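PDB 6OZE: endonuclease V from Homo sapiens, which probably cleaves inosine-containing RNA as a metal-dependent endoribonuclease whose catalytic domain belongs to the RNase H-like clan. Local coordinates for residues 36-41 / 111-116. The protein carries 4 engineered substitutions. Residues are numbered along the deposited sequence; the frame is centred on the assembly and turned at random. Where two conformers were deposited one is given.
With NA (sodium ion), chain G.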
ATOM      1  N   GLY A  36       6.059   6.918  19.758  1.00 32.04           N
ATOM      2  CA  GLY A  36       4.635   7.111  19.783  1.00 33.98           C
ATOM      3  C   GLY A  36       3.880   6.225  18.816  1.00 34.80           C
ATOM      4  O   GLY A  36       2.652   6.100  18.935  1.00 33.18           O
ATOM      5  N   LEU A  37       4.575   5.609  17.853  1.00 26.56           N
ATOM      6  CA  LEU A  37       3.940   4.648  16.960  1.00 25.33           C
ATOM      7  C   LEU A  37       3.888   3.293  17.651  1.00 26.87           C
ATOM      8  O   LEU A  37       4.925   2.744  18.029  1.00 27.34           O
ATOM      9  CB  LEU A  37       4.720   4.544  15.651  1.00 23.81           C
ATOM     10  CG  LEU A  37       4.178   3.525  14.653  1.00 23.33           C
ATOM     11  CD1 LEU A  37       2.725   3.857  14.234  1.00 23.75           C
ATOM     12  CD2 LEU A  37       5.101   3.459  13.442  1.00 24.78           C
ATOM     13  N   GLN A  38       2.683   2.749  17.815  1.00 28.50           N
ATOM     14  CA  GLN A  38       2.500   1.481  18.506  1.00 29.09           C
ATOM     15  C   GLN A  38       1.932   0.377  17.632  1.00 26.01           C
ATOM     16  O   GLN A  38       2.175  -0.798  17.924  1.00 25.81           O
ATOM     17  CB  GLN A  38       1.562   1.656  19.714  1.00 32.15           C
ATOM     18  CG  GLN A  38       2.154   2.470  20.842  1.00 43.84           C
ATOM     19  CD  GLN A  38       3.240   1.711  21.585  1.00 53.29           C
ATOM     20  OE1 GLN A  38       4.381   1.648  21.138  1.00 51.06           O
ATOM     21  NE2 GLN A  38       2.879   1.114  22.715  1.00 69.14           N
ATOM     22  N   ARG A  39       1.132   0.711  16.619  1.00 23.06           N
ATOM     23  CA  ARG A  39       0.475  -0.292  15.788  1.00 22.75           C
ATOM     24  C   ARG A  39       0.515   0.123  14.325  1.00 23.37           C
ATOM     25  O   ARG A  39       0.120   1.241  13.976  1.00 23.79           O
ATOM     26  CB  ARG A  39      -0.981  -0.490  16.223  1.00 23.93           C
ATOM     27  CG  ARG A  39      -1.109  -1.082  17.618  1.00 26.31           C
ATOM     28  CD  ARG A  39      -2.568  -1.197  18.057  1.00 29.32           C
ATOM     29  NE  ARG A  39      -3.236   0.097  18.000  1.00 30.54           N
ATOM     30  CZ  ARG A  39      -3.156   1.031  18.942  1.00 37.59           C
ATOM     31  NH1 ARG A  39      -3.806   2.174  18.787  1.00 43.89           N
ATOM     32  NH2 ARG A  39      -2.434   0.826  20.036  1.00 39.64           N
ATOM     33  N   VAL A  40       0.981  -0.789  13.477  1.00 20.33           N
ATOM     34  CA  VAL A  40       1.071  -0.580  12.037  0.75 20.24           C
ATOM     35  C   VAL A  40       0.224  -1.652  11.365  1.00 20.93           C
ATOM     36  O   VAL A  40       0.359  -2.836  11.685  1.00 22.07           O
ATOM     37  CB  VAL A  40       2.530  -0.669  11.548  0.75 19.94           C
ATOM     38  CG1 VAL A  40       2.606  -0.491  10.048  0.75 18.71           C
ATOM     39  CG2 VAL A  40       3.414   0.362  12.255  0.75 23.77           C
ATOM     40  N   GLY A  41      -0.634  -1.239  10.443  1.00 19.21           N
ATOM     41  CA  GLY A  41      -1.499  -2.163   9.753  1.00 21.10           C
ATOM     42  C   GLY A  41      -0.952  -2.500   8.376  1.00 20.10           C
ATOM     43  O   GLY A  41      -0.152  -1.756   7.794  1.00 18.96           O
ATOM     44  N   MET A 111      -6.795  -0.445  16.652  1.00 28.66           N
ATOM     45  CA  MET A 111      -6.797   0.240  15.366  1.00 24.10           C
ATOM     46  C   MET A 111      -5.377   0.648  15.005  1.00 27.03           C
ATOM     47  O   MET A 111      -4.642   1.157  15.864  1.00 30.95           O
ATOM     48  CB  MET A 111      -7.669   1.491  15.425  1.00 30.45           C
ATOM     49  CG  MET A 111      -9.135   1.231  15.110  1.00 38.20           C
ATOM     50  SD  MET A 111      -9.378   0.748  13.385  1.00 34.66           S
ATOM     51  CE  MET A 111      -8.708   2.164  12.524  1.00 37.89           C
ATOM     52  N   PRO A 112      -4.955   0.440  13.769  1.00 25.23           N
ATOM     53  CA  PRO A 112      -3.614   0.872  13.370  1.00 22.91           C
ATOM     54  C   PRO A 112      -3.515   2.389  13.293  1.00 25.75           C
ATOM     55  O   PRO A 112      -4.486   3.090  13.003  1.00 26.06           O
ATOM     56  CB  PRO A 112      -3.448   0.247  11.983  1.00 23.40           C
ATOM     57  CG  PRO A 112      -4.847   0.043  11.474  1.00 24.95           C
ATOM     58  CD  PRO A 112      -5.658  -0.289  12.699  1.00 24.98           C
ATOM     59  N   GLN A 113      -2.304   2.897  13.525  1.00 22.71           N
ATOM     60  CA  GLN A 113      -2.053   4.324  13.359  1.00 25.29           C
ATOM     61  C   GLN A 113      -1.643   4.678  11.936  1.00 20.96           C
ATOM     62  O   GLN A 113      -1.601   5.871  11.587  1.00 23.79           O
ATOM     63  CB  GLN A 113      -0.967   4.772  14.345  1.00 25.25           C
ATOM     64  CG  GLN A 113      -1.426   4.717  15.793  1.00 26.29           C
ATOM     65  CD  GLN A 113      -0.270   4.673  16.752  1.00 26.61           C
ATOM     66  OE1 GLN A 113       0.290   3.608  16.995  1.00 26.60           O
ATOM     67  NE2 GLN A 113       0.113   5.828  17.293  1.00 31.11           N
ATOM     68  N   VAL A 114      -1.343   3.669  11.125  1.00 19.43           N
ATOM     69  CA  VAL A 114      -0.907   3.840   9.743  1.00 19.62           C
ATOM     70  C   VAL A 114      -1.101   2.493   9.062  1.00 18.45           C
ATOM     71  O   VAL A 114      -0.955   1.440   9.690  1.00 20.19           O
ATOM     72  CB  VAL A 114       0.581   4.300   9.707  1.00 18.83           C
ATOM     73  CG1 VAL A 114       1.486   3.314  10.479  1.00 24.14           C
ATOM     74  CG2 VAL A 114       1.077   4.446   8.267  1.00 21.70           C
ATOM     75  N   LEU A 115      -1.418   2.524   7.771  1.00 18.23           N
ATOM     76  CA  LEU A 115      -1.549   1.310   6.977  1.00 19.93           C
ATOM     77  C   LEU A 115      -0.454   1.285   5.928  1.00 18.95           C
ATOM     78  O   LEU A 115      -0.246   2.279   5.222  1.00 21.28           O
ATOM     79  CB  LEU A 115      -2.891   1.277   6.234  1.00 20.75           C
ATOM     80  CG  LEU A 115      -4.176   1.224   7.054  1.00 24.76           C
ATOM     81  CD1 LEU A 115      -5.385   1.275   6.097  1.00 25.19           C
ATOM     82  CD2 LEU A 115      -4.195  -0.047   7.875  1.00 23.68           C
ATOM     83  N   LEU A 116       0.205   0.145   5.805  1.00 18.09           N
ATOM     84  CA  LEU A 116       1.040  -0.159   4.651  1.00 17.86           C
ATOM     85  C   LEU A 116       0.182  -0.967   3.684  1.00 21.32           C
ATOM     86  O   LEU A 116      -0.344  -2.031   4.048  1.00 20.37           O
ATOM     87  CB  LEU A 116       2.281  -0.947   5.052  1.00 19.72           C
ATOM     88  CG  LEU A 116       3.202  -0.292   6.091  1.00 22.32           C
ATOM     89  CD1 LEU A 116       4.492  -1.107   6.220  1.00 23.33           C
ATOM     90  CD2 LEU A 116       3.529   1.172   5.747  1.00 21.87           C
TER
HETATM   91 NA    NA G 306       6.258   2.037  19.730  1.00 40.96          NA
HETATM   92  O   HOH W   1       6.706   4.516  20.936  1.00 45.41           O
HETATM   93  O   HOH W   2       7.237   0.738  21.723  1.00 57.30           O
HETATM   94  O   HOH W   3       7.956   3.394  18.462  1.00 35.08           O
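Two parallel neighbours in the central mixed sheet of an RNase H-like fold, strands 39-47 and 115-118, are joined by a parallel bridge between Gly41 and Leu115. Gly41 N donates to Val114 O (2.8 Å) and Gly41 O accepts from Leu116 N, the alternation expected of a parallel bridge. Pro112 CB, 3.5 Å from Gly41 N, and Leu115 CD2, 3.9 Å from Gly41 CA, pack against the bare glycine backbone. Ahead of the bridge, side-chain bonds join one further backbone bond, Gln113 N to Arg39 O. The Gln113 carboxamide extends past Leu37: OE1 accepts from two successive backbone N-H groups, Gln38 N (2.7 Å) and Arg39 N (3.0 Å), the latter in the carbonyl plane, while NE2 donates almost straight to Gly36 O (169°). Three bonds thus fix the rotation of this amide. The Arg39 side chain supplies a further bond, its chi3 of -57° turning NE toward Met111 O, with a 2.8 Å bond that lies in the guanidinium plane but above the carbonyl plane. On the apolar side, Val40 CG2 lies 3.9 Å from Val114 CG1, the two valines side by side. Leu37 O and Gln38 OE1 bind a sodium ion together with Phe64 O and three waters. Leu215 of helix 209-218 and Pro227 of helix 226-242 pack on the valine side, whereas Leu103 of helix 89-106 touches Met111 and Pro112; strands 54-63 and 142-146 flank the pair.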